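Local coordinates for protein ulvan Lyase-PL25 (Pseudoalteromonas sp. PLSV, PDB 5UAM) that cleaves ulvan, the sulfated cell-wall polysaccharide of green seaweeds, as a polysaccharide lyase of family 25 with a beta-propeller fold, at residues A[308-313]-A[362-367]; A[261-266]-A[315-320]; A[168-173]-A[231-236]; A[403-408]-A[442-447]. One frame throughout, in Å; residues are numbered along the deposited sequence. Where two conformers were deposited one is given.

Contact 1: A[308-313]-A[362-367]; sequences STHLDA and RGDFMV
His-310 lays the CD2 edge of its imidazole over one face of the Phe-365 ring. CD2 of His-310 is 3.5 Å from CZ of Phe-365, offset toward the rim. The ring planes stand at 81°, which makes this a T-shaped (edge-to-face) pair. The edge of the Phe-365 ring meets the carbonyl O of Ser-308.

The neighbouring ring atom of the imidazole, NE2, donates a hydrogen bond. NE2 of His-310 lies 2.8 Å from OD1 of Asp-364, with an N-H...O angle of 162°. The acceptor lies almost in the imidazole plane and is met on its syn side. Ser-308 OG gives OD1 of Asp-364 a second bond of 2.9 Å, from above the carboxylate plane. Two side-chain donors thus grip one oxygen. The bond from NE2 and the Phe-365 face together probably limit rotation of the imidazole. OD2 of Asp-364 is held by the backbone N of Phe-418. A water bridges Ser-308 OG and the carbonyl O of Gly-363.

Further along, Val-367 straddles the end of the other strand. Its CG1 is 3.7 Å from the carbonyl O of Leu-311, and its CG2 is 3.6 Å from CB of Asp-312. The carboxylate of Asp-312 turns elsewhere, to His-318. A second water joins the carbonyl oxygens of Leu-311 and Val-367.

Strands 303-311 and 362-367 run nearly parallel. Each is an outermost strand of a four-stranded antiparallel sheet, so the contact joins two neighbouring propeller blades. Strands 317-324 and 373-381 pack against Phe-365 and Val-367.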
loop_
_atom_site.group_PDB
_atom_site.type_symbol
_atom_site.label_atom_id
_atom_site.label_comp_id
_atom_site.label_asym_id
_atom_site.label_seq_id
_atom_site.Cartn_x
_atom_site.Cartn_y
_atom_site.Cartn_z
ATOM N N SER A 308 3.482 -6.243 3.246
ATOM C CA SER A 308 4.626 -5.441 2.834
ATOM C C SER A 308 5.885 -6.249 3.099
ATOM O O SER A 308 5.846 -7.331 3.684
ATOM C CB SER A 308 4.674 -4.134 3.616
ATOM O OG SER A 308 4.722 -4.459 5.009
ATOM N N THR A 309 7.018 -5.711 2.658
ATOM C CA THR A 309 8.298 -6.392 2.830
ATOM C C THR A 309 9.397 -5.374 3.097
ATOM O O THR A 309 9.389 -4.273 2.551
ATOM C CB THR A 309 8.613 -7.288 1.605
ATOM O OG1 THR A 309 9.867 -7.953 1.780
ATOM C CG2 THR A 309 8.675 -6.494 0.325
ATOM N N HIS A 310 10.354 -5.775 3.939
ATOM C CA HIS A 310 11.491 -4.944 4.311
ATOM C C HIS A 310 12.684 -5.843 4.585
ATOM O O HIS A 310 12.530 -6.986 5.045
ATOM C CB HIS A 310 11.212 -4.145 5.604
ATOM C CG HIS A 310 9.997 -3.287 5.530
ATOM N ND1 HIS A 310 9.970 -2.116 4.811
ATOM C CD2 HIS A 310 8.772 -3.431 6.085
ATOM C CE1 HIS A 310 8.762 -1.576 4.920
ATOM N NE2 HIS A 310 8.027 -2.349 5.695
ATOM N N LEU A 311 13.881 -5.323 4.308
ATOM C CA LEU A 311 15.102 -6.070 4.575
ATOM C C LEU A 311 15.644 -5.775 5.963
ATOM O O LEU A 311 15.605 -4.632 6.427
ATOM C CB LEU A 311 16.192 -5.700 3.577
ATOM C CG LEU A 311 15.860 -5.915 2.107
ATOM C CD1 LEU A 311 17.063 -5.612 1.242
ATOM C CD2 LEU A 311 15.377 -7.333 1.838
ATOM N N ASP A 312 16.192 -6.810 6.608
ATOM C CA ASP A 312 16.888 -6.620 7.871
ATOM C C ASP A 312 18.316 -6.131 7.611
ATOM O O ASP A 312 18.740 -5.923 6.471
ATOM C CB ASP A 312 16.801 -7.873 8.757
ATOM C CG ASP A 312 17.537 -9.083 8.210
ATOM O OD1 ASP A 312 18.536 -8.941 7.482
ATOM O OD2 ASP A 312 17.125 -10.212 8.551
ATOM N N ALA A 313 19.051 -5.913 8.705
ATOM C CA ALA A 313 20.386 -5.332 8.640
ATOM C C ALA A 313 21.380 -6.243 7.942
ATOM O O ALA A 313 22.445 -5.777 7.511
ATOM C CB ALA A 313 20.876 -5.042 10.056
ATOM N N ARG A 362 -4.097 -5.720 10.625
ATOM C CA ARG A 362 -3.233 -5.207 9.572
ATOM C C ARG A 362 -2.074 -4.485 10.237
ATOM O O ARG A 362 -2.214 -3.971 11.344
ATOM C CB ARG A 362 -3.975 -4.206 8.666
ATOM C CG ARG A 362 -5.125 -4.803 7.886
ATOM C CD ARG A 362 -4.653 -5.776 6.815
ATOM N NE ARG A 362 -5.789 -6.235 6.031
ATOM C CZ ARG A 362 -6.470 -7.357 6.257
ATOM N NH1 ARG A 362 -6.143 -8.159 7.264
ATOM N NH2 ARG A 362 -7.499 -7.663 5.488
ATOM N N GLY A 363 -0.934 -4.400 9.570
ATOM C CA GLY A 363 0.156 -3.655 10.169
ATOM C C GLY A 363 1.359 -3.636 9.257
ATOM O O GLY A 363 1.529 -4.515 8.419
ATOM N N ASP A 364 2.187 -2.626 9.444
ATOM C CA ASP A 364 3.511 -2.567 8.830
ATOM C C ASP A 364 4.538 -2.762 9.934
ATOM O O ASP A 364 4.234 -2.664 11.132
ATOM C CB ASP A 364 3.711 -1.228 8.106
ATOM C CG ASP A 364 4.831 -1.233 7.067
ATOM O OD1 ASP A 364 5.417 -2.303 6.758
ATOM O OD2 ASP A 364 5.104 -0.140 6.521
ATOM N N PHE A 365 5.777 -3.069 9.547
ATOM C CA PHE A 365 6.780 -3.415 10.538
ATOM C C PHE A 365 8.114 -2.791 10.180
ATOM O O PHE A 365 8.363 -2.381 9.045
ATOM C CB PHE A 365 6.951 -4.941 10.678
ATOM C CG PHE A 365 7.531 -5.597 9.444
ATOM C CD1 PHE A 365 6.725 -5.975 8.388
ATOM C CD2 PHE A 365 8.898 -5.816 9.345
ATOM C CE1 PHE A 365 7.299 -6.578 7.257
ATOM C CE2 PHE A 365 9.445 -6.397 8.233
ATOM C CZ PHE A 365 8.653 -6.783 7.205
ATOM N N MET A 366 8.966 -2.718 11.189
ATOM C CA MET A 366 10.362 -2.334 11.067
ATOM C C MET A 366 11.209 -3.474 11.609
ATOM O O MET A 366 10.821 -4.124 12.583
ATOM C CB MET A 366 10.632 -1.082 11.894
ATOM C CG MET A 366 9.842 0.132 11.436
ATOM S SD MET A 366 10.220 1.598 12.389
ATOM C CE MET A 366 10.101 0.972 14.060
ATOM N N VAL A 367 12.355 -3.699 11.001
ATOM C CA VAL A 367 13.251 -4.765 11.414
ATOM C C VAL A 367 14.670 -4.226 11.401
ATOM O O VAL A 367 15.049 -3.460 10.507
ATOM C CB VAL A 367 13.097 -6.005 10.511
ATOM C CG1 VAL A 367 13.239 -5.638 9.036
ATOM C CG2 VAL A 367 14.078 -7.077 10.912
HETATM O O HOH W 1 1.951 -4.976 5.814
HETATM O O HOH W 2 16.966 -3.027 8.593
#

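Contact 2: A[261-266]-A[315-320]; sequences VYFMSF and GQPHIA
Two neighbouring sheets of the beta-propeller meet here through apolar side chains, which come from strands 258-267 and 317-324. Phe-263 and Pro-317 make the closest approach. CB of Pro-317 sits over one face of the phenyl ring, 3.7 Å from its centroid and 24° off the ring normal. This is a CH-pi contact. It is shifted toward the rim, with CB of Pro-317 only 3.4 Å from CE1 of Phe-263. CG of Pro-317 lies near CZ and CE2 of the same ring, so the proline presents two carbons to it. The two side chains cross at about a right angle.

Ile-319, two residues on, points to the same side as Pro-317. Its CD1 reaches CB of Phe-263 at 4.0 Å. Its other branch turns to Val-261, where the CG2 methyls of Ile-319 and Val-261 are 3.7 Å apart. All four of these side chains are buried, and their packing joins the sheet of strand 258-267 to that of strand 317-324.

The strand segments run at 146° to each other, with axes 9.0 Å apart at closest approach. At this separation the two strands meet mainly through side chains. Strand 303-311 borders the contact through Thr-309, which touches both Phe-263 and Ile-319. Ile-234 of strand 232-243 also touches Phe-263, while Ala-296 of strand 295-297 packs on Ile-319.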
loop_
_atom_site.group_PDB
_atom_site.type_symbol
_atom_site.label_atom_id
_atom_site.label_comp_id
_atom_site.label_asym_id
_atom_site.label_seq_id
_atom_site.Cartn_x
_atom_site.Cartn_y
_atom_site.Cartn_z
ATOM N N VAL A 261 2.608 -16.388 -0.497
ATOM C CA VAL A 261 3.356 -15.147 -0.628
ATOM C C VAL A 261 4.706 -15.463 -1.246
ATOM O O VAL A 261 5.306 -16.502 -0.959
ATOM C CB VAL A 261 3.433 -14.344 0.702
ATOM C CG1 VAL A 261 4.344 -15.004 1.716
ATOM C CG2 VAL A 261 3.863 -12.905 0.443
ATOM N N TYR A 262 5.145 -14.563 -2.118
ATOM C CA TYR A 262 6.329 -14.704 -2.941
ATOM C C TYR A 262 7.194 -13.461 -2.763
ATOM O O TYR A 262 6.720 -12.411 -2.309
ATOM C CB TYR A 262 5.930 -14.773 -4.408
ATOM C CG TYR A 262 4.953 -15.864 -4.816
ATOM C CD1 TYR A 262 3.591 -15.729 -4.590
ATOM C CD2 TYR A 262 5.394 -16.981 -5.486
ATOM C CE1 TYR A 262 2.705 -16.697 -4.993
ATOM C CE2 TYR A 262 4.513 -17.955 -5.906
ATOM C CZ TYR A 262 3.165 -17.793 -5.675
ATOM O OH TYR A 262 2.265 -18.762 -6.080
ATOM N N PHE A 263 8.460 -13.572 -3.181
ATOM C CA PHE A 263 9.439 -12.497 -3.031
ATOM C C PHE A 263 10.414 -12.467 -4.204
ATOM O O PHE A 263 10.929 -13.501 -4.609
ATOM C CB PHE A 263 10.264 -12.690 -1.754
ATOM C CG PHE A 263 11.299 -11.636 -1.551
ATOM C CD1 PHE A 263 10.975 -10.441 -0.935
ATOM C CD2 PHE A 263 12.592 -11.814 -2.026
ATOM C CE1 PHE A 263 11.934 -9.453 -0.797
ATOM C CE2 PHE A 263 13.517 -10.823 -1.889
ATOM C CZ PHE A 263 13.194 -9.652 -1.274
ATOM N N MET A 264 10.708 -11.267 -4.705
ATOM C CA MET A 264 11.801 -11.108 -5.648
ATOM C C MET A 264 12.368 -9.699 -5.543
ATOM O O MET A 264 11.771 -8.813 -4.932
ATOM C CB MET A 264 11.370 -11.454 -7.082
ATOM C CG MET A 264 10.280 -10.582 -7.638
ATOM S SD MET A 264 9.592 -11.435 -9.082
ATOM C CE MET A 264 8.363 -10.250 -9.640
ATOM N N SER A 265 13.517 -9.502 -6.184
ATOM C CA SER A 265 14.273 -8.259 -6.123
ATOM C C SER A 265 14.563 -7.768 -7.539
ATOM O O SER A 265 14.742 -8.562 -8.456
ATOM C CB SER A 265 15.585 -8.517 -5.365
ATOM O OG SER A 265 16.321 -7.339 -5.103
ATOM N N PHE A 266 14.627 -6.448 -7.692
ATOM C CA PHE A 266 14.837 -5.748 -8.954
ATOM C C PHE A 266 16.065 -4.870 -8.776
ATOM O O PHE A 266 16.056 -3.937 -7.968
ATOM C CB PHE A 266 13.577 -4.920 -9.224
ATOM C CG PHE A 266 13.655 -3.936 -10.374
ATOM C CD1 PHE A 266 14.506 -4.084 -11.458
ATOM C CD2 PHE A 266 12.820 -2.841 -10.342
ATOM C CE1 PHE A 266 14.504 -3.138 -12.501
ATOM C CE2 PHE A 266 12.815 -1.903 -11.369
ATOM C CZ PHE A 266 13.644 -2.039 -12.427
ATOM N N GLY A 315 20.491 -7.746 5.173
ATOM C CA GLY A 315 20.014 -7.800 3.809
ATOM C C GLY A 315 18.974 -8.857 3.539
ATOM O O GLY A 315 18.603 -9.052 2.378
ATOM N N GLN A 316 18.478 -9.528 4.569
ATOM C CA GLN A 316 17.574 -10.650 4.368
ATOM C C GLN A 316 16.133 -10.157 4.398
ATOM O O GLN A 316 15.780 -9.331 5.244
ATOM C CB GLN A 316 17.755 -11.662 5.490
ATOM C CG GLN A 316 19.194 -12.155 5.647
ATOM C CD GLN A 316 19.451 -13.046 6.859
ATOM O OE1 GLN A 316 20.102 -14.087 6.741
ATOM N NE2 GLN A 316 19.004 -12.615 8.021
ATOM N N PRO A 317 15.274 -10.627 3.493
ATOM C CA PRO A 317 13.893 -10.136 3.469
ATOM C C PRO A 317 13.004 -10.728 4.549
ATOM O O PRO A 317 13.042 -11.924 4.852
ATOM C CB PRO A 317 13.394 -10.549 2.084
ATOM C CG PRO A 317 14.188 -11.755 1.764
ATOM C CD PRO A 317 15.571 -11.457 2.308
ATOM N N HIS A 318 12.171 -9.844 5.086
ATOM C CA HIS A 318 11.051 -10.142 5.955
ATOM C C HIS A 318 9.779 -9.709 5.241
ATOM O O HIS A 318 9.765 -8.726 4.481
ATOM C CB HIS A 318 11.180 -9.343 7.241
ATOM C CG HIS A 318 12.326 -9.753 8.095
ATOM N ND1 HIS A 318 12.157 -10.205 9.385
ATOM C CD2 HIS A 318 13.658 -9.784 7.852
ATOM C CE1 HIS A 318 13.337 -10.496 9.899
ATOM N NE2 HIS A 318 14.265 -10.239 8.994
ATOM N N ILE A 319 8.703 -10.441 5.502
ATOM C CA ILE A 319 7.437 -10.255 4.804
ATOM C C ILE A 319 6.299 -10.279 5.813
ATOM O O ILE A 319 6.236 -11.170 6.669
ATOM C CB ILE A 319 7.229 -11.367 3.765
ATOM C CG1 ILE A 319 8.320 -11.312 2.684
ATOM C CG2 ILE A 319 5.850 -11.267 3.121
ATOM C CD1 ILE A 319 8.278 -12.474 1.712
ATOM N N ALA A 320 5.388 -9.311 5.689
ATOM C CA ALA A 320 4.098 -9.355 6.363
ATOM C C ALA A 320 3.069 -9.849 5.364
ATOM O O ALA A 320 2.951 -9.294 4.264
ATOM C CB ALA A 320 3.702 -7.967 6.857
#

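Contact 3: A[168-173]-A[231-236]; sequences IKMDNG and DNIIVS
Ile-168 and Ile-233 meet tip to tip, in the apolar half of the contact. CD1 of Ile-168 is 3.9 Å from CG2 of Ile-233. CG2 of Ile-168 lies close to CD1 of Ile-233, so both branches of each side chain take part. Met-170 adds its thioether, with SD 3.8 Å from CD1 of Ile-233. Its chain is bent at chi2 and chi3 (-52° and -68°), and the terminal CE rests 3.6 Å from the carbonyl O of Asp-231. An alanine at Ile-233 would probably open a gap beside Ile-168 CD1 and leave the Met-170 thioether more loosely held.

The polar half runs through water. OD1 of Asp-231 accepts from three waters. One is held by the backbone N of Asp-171, one by OD2 of Asp-171 and one by the backbone N of Asn-172. The two carboxylates keep apart, with OD2 of Asp-171 4.6 Å from OD1 of Asp-231. The water shared by these two oxygens probably eases their repulsion.

Met-170 to Gly-173 forms a type I beta turn between strands 165-169 and 175-180. The contact packs strand 165-169 and this turn against strand 232-243, within one curled antiparallel sheet of the propeller. Phe-178 of strand 175-180 touches both isoleucines, and Lys-227 of strand 217-227 packs on Ile-168 and Met-170.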
loop_
_atom_site.group_PDB
_atom_site.type_symbol
_atom_site.label_atom_id
_atom_site.label_comp_id
_atom_site.label_asym_id
_atom_site.label_seq_id
_atom_site.Cartn_x
_atom_site.Cartn_y
_atom_site.Cartn_z
ATOM N N ILE A 168 8.545 4.880 -6.054
ATOM C CA ILE A 168 9.873 4.719 -5.472
ATOM C C ILE A 168 10.844 5.616 -6.218
ATOM O O ILE A 168 10.855 5.640 -7.450
ATOM C CB ILE A 168 10.332 3.252 -5.537
ATOM C CG1 ILE A 168 9.318 2.386 -4.791
ATOM C CG2 ILE A 168 11.729 3.091 -4.933
ATOM C CD1 ILE A 168 9.629 0.919 -4.842
ATOM N N LYS A 169 11.657 6.362 -5.472
ATOM C CA LYS A 169 12.718 7.172 -6.053
ATOM C C LYS A 169 14.063 6.589 -5.647
ATOM O O LYS A 169 14.315 6.345 -4.461
ATOM C CB LYS A 169 12.646 8.622 -5.575
ATOM C CG LYS A 169 13.635 9.532 -6.299
ATOM C CD LYS A 169 13.495 10.991 -5.895
ATOM C CE LYS A 169 13.932 11.227 -4.492
ATOM N NZ LYS A 169 13.995 12.719 -4.207
ATOM N N MET A 170 14.943 6.402 -6.619
ATOM C CA MET A 170 16.261 5.878 -6.321
ATOM C C MET A 170 17.242 7.006 -6.000
ATOM O O MET A 170 16.950 8.192 -6.162
ATOM C CB MET A 170 16.769 5.054 -7.499
ATOM C CG MET A 170 15.778 3.996 -7.980
ATOM S SD MET A 170 15.143 2.911 -6.679
ATOM C CE MET A 170 16.612 1.970 -6.242
ATOM N N ASP A 171 18.441 6.611 -5.547
ATOM C CA ASP A 171 19.422 7.607 -5.132
ATOM C C ASP A 171 19.784 8.554 -6.267
ATOM O O ASP A 171 20.106 9.723 -6.021
ATOM C CB ASP A 171 20.682 6.931 -4.585
ATOM C CG ASP A 171 20.439 6.174 -3.287
ATOM O OD1 ASP A 171 19.402 6.408 -2.634
ATOM O OD2 ASP A 171 21.304 5.343 -2.918
ATOM N N ASN A 172 19.747 8.082 -7.513
ATOM C CA ASN A 172 20.090 8.937 -8.650
ATOM C C ASN A 172 18.918 9.798 -9.114
ATOM O O ASN A 172 19.044 10.504 -10.120
ATOM C CB ASN A 172 20.646 8.099 -9.807
ATOM C CG ASN A 172 19.591 7.247 -10.479
ATOM O OD1 ASN A 172 18.437 7.201 -10.062
ATOM N ND2 ASN A 172 19.995 6.554 -11.530
ATOM N N GLY A 173 17.790 9.759 -8.414
ATOM C CA GLY A 173 16.627 10.532 -8.763
ATOM C C GLY A 173 15.646 9.841 -9.682
ATOM O O GLY A 173 14.559 10.382 -9.904
ATOM N N ASP A 231 20.876 -0.179 -4.964
ATOM C CA ASP A 231 20.012 0.178 -6.079
ATOM C C ASP A 231 18.922 -0.852 -6.316
ATOM O O ASP A 231 18.366 -0.915 -7.412
ATOM C CB ASP A 231 20.840 0.414 -7.339
ATOM C CG ASP A 231 21.751 1.619 -7.203
ATOM O OD1 ASP A 231 21.310 2.666 -6.649
ATOM O OD2 ASP A 231 22.907 1.502 -7.628
ATOM N N ASN A 232 18.549 -1.613 -5.290
ATOM C CA ASN A 232 17.531 -2.637 -5.437
ATOM C C ASN A 232 16.172 -2.176 -4.923
ATOM O O ASN A 232 16.065 -1.398 -3.970
ATOM C CB ASN A 232 17.925 -3.892 -4.670
ATOM C CG ASN A 232 19.190 -4.496 -5.200
ATOM O OD1 ASN A 232 19.347 -4.621 -6.408
ATOM N ND2 ASN A 232 20.120 -4.825 -4.310
ATOM N N ILE A 233 15.140 -2.674 -5.594
ATOM C CA ILE A 233 13.750 -2.611 -5.168
ATOM C C ILE A 233 13.318 -4.034 -4.861
ATOM O O ILE A 233 13.703 -4.970 -5.567
ATOM C CB ILE A 233 12.892 -1.981 -6.285
ATOM C CG1 ILE A 233 13.187 -0.475 -6.361
ATOM C CG2 ILE A 233 11.391 -2.284 -6.110
ATOM C CD1 ILE A 233 12.569 0.213 -7.575
ATOM N N ILE A 234 12.549 -4.217 -3.796
ATOM C CA ILE A 234 12.096 -5.539 -3.383
ATOM C C ILE A 234 10.581 -5.599 -3.519
ATOM O O ILE A 234 9.892 -4.582 -3.384
ATOM C CB ILE A 234 12.561 -5.901 -1.955
ATOM C CG1 ILE A 234 12.048 -4.918 -0.915
ATOM C CG2 ILE A 234 14.090 -6.029 -1.930
ATOM C CD1 ILE A 234 12.310 -5.374 0.515
ATOM N N VAL A 235 10.069 -6.776 -3.859
ATOM C CA VAL A 235 8.653 -6.939 -4.170
ATOM C C VAL A 235 8.142 -8.223 -3.517
ATOM O O VAL A 235 8.665 -9.308 -3.800
ATOM C CB VAL A 235 8.399 -6.978 -5.684
ATOM C CG1 VAL A 235 6.896 -7.024 -5.972
ATOM C CG2 VAL A 235 9.064 -5.772 -6.368
ATOM N N SER A 236 7.094 -8.108 -2.688
ATOM C CA SER A 236 6.385 -9.265 -2.177
ATOM C C SER A 236 5.015 -9.303 -2.827
ATOM O O SER A 236 4.442 -8.268 -3.174
ATOM C CB SER A 236 6.264 -9.258 -0.658
ATOM O OG SER A 236 5.609 -8.085 -0.222
HETATM O O HOH W 3 19.202 3.882 -5.089
HETATM O O HOH W 4 22.852 3.782 -4.518
HETATM O O HOH W 5 20.243 5.105 -8.158
#

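Contact 4: A[403-408]-A[442-447]; sequences KTVLRK and YLVGEE
Lys-403 and Glu-447 form a salt bridge at the exposed end of the contact. NZ of Lys-403 donates to OE1 of Glu-447 at 3.1 Å. It meets that oxygen on the syn side, 17° out of the carboxylate plane. CD and CE of the lysine lie beside OE2. Glu-446 has other partners: its carboxylate binds Arg-374 and Gln-427.

Water 6 donates to two carbonyl oxygens, those of Thr-404 and Glu-447, and so links the backbones. At the other end Lys-408 and Tyr-442 reach toward each other, tip to tip. Water 7 lies in the plane of the Tyr-442 ring, accepts from Lys-408 NZ and donates to Tyr-442 OH at 2.8 Å. The same hydroxyl is hydrogen-bonded to Glu-432.

Apolar groups fill the middle. CD2 of Leu-406 sits over one face of the Tyr-442 ring, 4.0 Å from its centroid, as a CH-pi contact. CG1 of Val-405 packs on CB of Val-444. An alanine at Tyr-442 removes ring and hydroxyl, which would probably open a gap under Leu-406 CD2 and leave Glu-432 and the bridging water short of a partner.

Val-405 and Leu-406 form a classic beta bulge opposite Leu-387, which turns both side chains toward 442-447. Strand 400-408 is the outermost strand of its blade. Strand 439-444 belongs to the next sheet, where Val-430 of strand 428-433 touches Leu-406 and Val-444.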
loop_
_atom_site.group_PDB
_atom_site.type_symbol
_atom_site.label_atom_id
_atom_site.label_comp_id
_atom_site.label_asym_id
_atom_site.label_seq_id
_atom_site.Cartn_x
_atom_site.Cartn_y
_atom_site.Cartn_z
ATOM N N LYS A 403 3.398 -0.332 23.566
ATOM C CA LYS A 403 2.567 0.846 23.757
ATOM C C LYS A 403 1.422 0.891 22.750
ATOM O O LYS A 403 1.583 0.556 21.572
ATOM C CB LYS A 403 3.407 2.120 23.629
ATOM C CG LYS A 403 4.523 2.263 24.656
ATOM C CD LYS A 403 4.939 3.729 24.807
ATOM C CE LYS A 403 6.147 3.906 25.725
ATOM N NZ LYS A 403 7.420 4.024 24.952
ATOM N N THR A 404 0.261 1.330 23.223
ATOM C CA THR A 404 -0.837 1.723 22.353
ATOM C C THR A 404 -0.670 3.193 21.978
ATOM O O THR A 404 -0.508 4.047 22.848
ATOM C CB THR A 404 -2.184 1.502 23.051
ATOM O OG1 THR A 404 -2.401 0.091 23.245
ATOM C CG2 THR A 404 -3.331 2.064 22.220
ATOM N N VAL A 405 -0.722 3.478 20.675
ATOM C CA VAL A 405 -0.502 4.818 20.153
ATOM C C VAL A 405 -1.825 5.537 19.899
ATOM O O VAL A 405 -1.897 6.767 19.950
ATOM C CB VAL A 405 0.318 4.693 18.854
ATOM C CG1 VAL A 405 0.519 6.019 18.200
ATOM C CG2 VAL A 405 1.669 4.036 19.146
ATOM N N LEU A 406 -2.873 4.780 19.594
ATOM C CA LEU A 406 -4.182 5.374 19.359
ATOM C C LEU A 406 -5.243 4.318 19.615
ATOM O O LEU A 406 -5.071 3.161 19.227
ATOM C CB LEU A 406 -4.302 5.901 17.912
ATOM C CG LEU A 406 -5.394 6.930 17.672
ATOM C CD1 LEU A 406 -5.079 8.228 18.361
ATOM C CD2 LEU A 406 -5.570 7.157 16.181
ATOM N N ARG A 407 -6.316 4.707 20.305
ATOM C CA ARG A 407 -7.405 3.781 20.562
ATOM C C ARG A 407 -8.693 4.581 20.536
ATOM O O ARG A 407 -8.766 5.632 21.173
ATOM C CB ARG A 407 -7.221 3.106 21.924
ATOM C CG ARG A 407 -8.206 1.988 22.162
ATOM C CD ARG A 407 -7.931 1.224 23.458
ATOM N NE ARG A 407 -8.941 0.183 23.635
ATOM C CZ ARG A 407 -8.694 -1.105 23.844
ATOM N NH1 ARG A 407 -9.719 -1.936 23.967
ATOM N NH2 ARG A 407 -7.449 -1.566 23.957
ATOM N N LYS A 408 -9.673 4.118 19.762
ATOM C CA LYS A 408 -10.942 4.841 19.656
ATOM C C LYS A 408 -12.118 3.884 19.779
ATOM O O LYS A 408 -12.216 2.900 19.049
ATOM C CB LYS A 408 -11.026 5.616 18.341
ATOM C CG LYS A 408 -9.916 6.644 18.155
ATOM C CD LYS A 408 -10.144 7.844 19.035
ATOM C CE LYS A 408 -9.039 8.851 18.863
ATOM N NZ LYS A 408 -9.235 10.015 19.769
ATOM N N TYR A 442 -5.271 11.079 11.466
ATOM C CA TYR A 442 -4.279 11.228 12.513
ATOM C C TYR A 442 -2.895 10.874 11.996
ATOM O O TYR A 442 -2.728 9.897 11.268
ATOM C CB TYR A 442 -4.567 10.318 13.698
ATOM C CG TYR A 442 -5.923 10.508 14.366
ATOM C CD1 TYR A 442 -7.091 10.095 13.746
ATOM C CD2 TYR A 442 -6.025 11.097 15.621
ATOM C CE1 TYR A 442 -8.334 10.249 14.374
ATOM C CE2 TYR A 442 -7.263 11.250 16.254
ATOM C CZ TYR A 442 -8.413 10.840 15.612
ATOM O OH TYR A 442 -9.632 11.009 16.237
ATOM N N LEU A 443 -1.901 11.627 12.441
ATOM C CA LEU A 443 -0.492 11.302 12.218
ATOM C C LEU A 443 0.074 10.876 13.563
ATOM O O LEU A 443 0.037 11.650 14.529
ATOM C CB LEU A 443 0.243 12.531 11.681
ATOM C CG LEU A 443 1.762 12.451 11.521
ATOM C CD1 LEU A 443 2.120 11.338 10.551
ATOM C CD2 LEU A 443 2.331 13.788 11.076
ATOM N N VAL A 444 0.579 9.647 13.654
ATOM C CA VAL A 444 1.007 9.092 14.930
ATOM C C VAL A 444 2.481 8.728 14.903
ATOM O O VAL A 444 3.051 8.397 13.857
ATOM C CB VAL A 444 0.182 7.880 15.408
ATOM C CG1 VAL A 444 -1.279 8.257 15.533
ATOM C CG2 VAL A 444 0.365 6.684 14.484
ATOM N N GLY A 445 3.081 8.768 16.089
ATOM C CA GLY A 445 4.462 8.349 16.277
ATOM C C GLY A 445 4.648 7.259 17.312
ATOM O O GLY A 445 3.831 6.336 17.440
ATOM N N GLU A 446 5.752 7.333 18.056
ATOM C CA GLU A 446 6.054 6.285 19.022
ATOM C C GLU A 446 5.023 6.221 20.129
ATOM O O GLU A 446 4.779 5.143 20.693
ATOM C CB GLU A 446 7.423 6.532 19.665
ATOM C CG GLU A 446 8.591 6.130 18.812
ATOM C CD GLU A 446 8.682 4.625 18.602
ATOM O OE1 GLU A 446 8.230 3.859 19.478
ATOM O OE2 GLU A 446 9.225 4.216 17.558
ATOM N N GLU A 447 4.457 7.362 20.497
ATOM C CA GLU A 447 3.636 7.465 21.695
ATOM C C GLU A 447 2.202 7.854 21.405
ATOM O O GLU A 447 1.300 7.435 22.143
ATOM C CB GLU A 447 4.208 8.524 22.658
ATOM C CG GLU A 447 5.711 8.453 22.901
ATOM C CD GLU A 447 6.110 7.303 23.794
ATOM O OE1 GLU A 447 7.262 6.831 23.671
ATOM O OE2 GLU A 447 5.280 6.871 24.622
HETATM O O HOH W 6 1.716 5.499 24.203
HETATM O O HOH W 7 -10.371 12.553 18.444
#

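From the N terminus, contact 3 closes first. It spans 57 residues and brings strand 165-169 to strand 232-243. Contact 2 opens next at 261-266, on the strand paired with 232-243, and closes at 315-320. Contact 1 opens at 308-313, before contact 2 has closed, so these two cross along the chain. They share a sheet, in which strands 303-311 and 317-324 are neighbours. Contact 1 then reaches the following blade at 362-367. Contact 4 starts from the last strand of that blade and closes at 442-447, on the sheet that also holds strand 30-33. Contacts 3, 2 and 1 touch one another; contact 4 touches none of them, though it shares a sheet with contact 1.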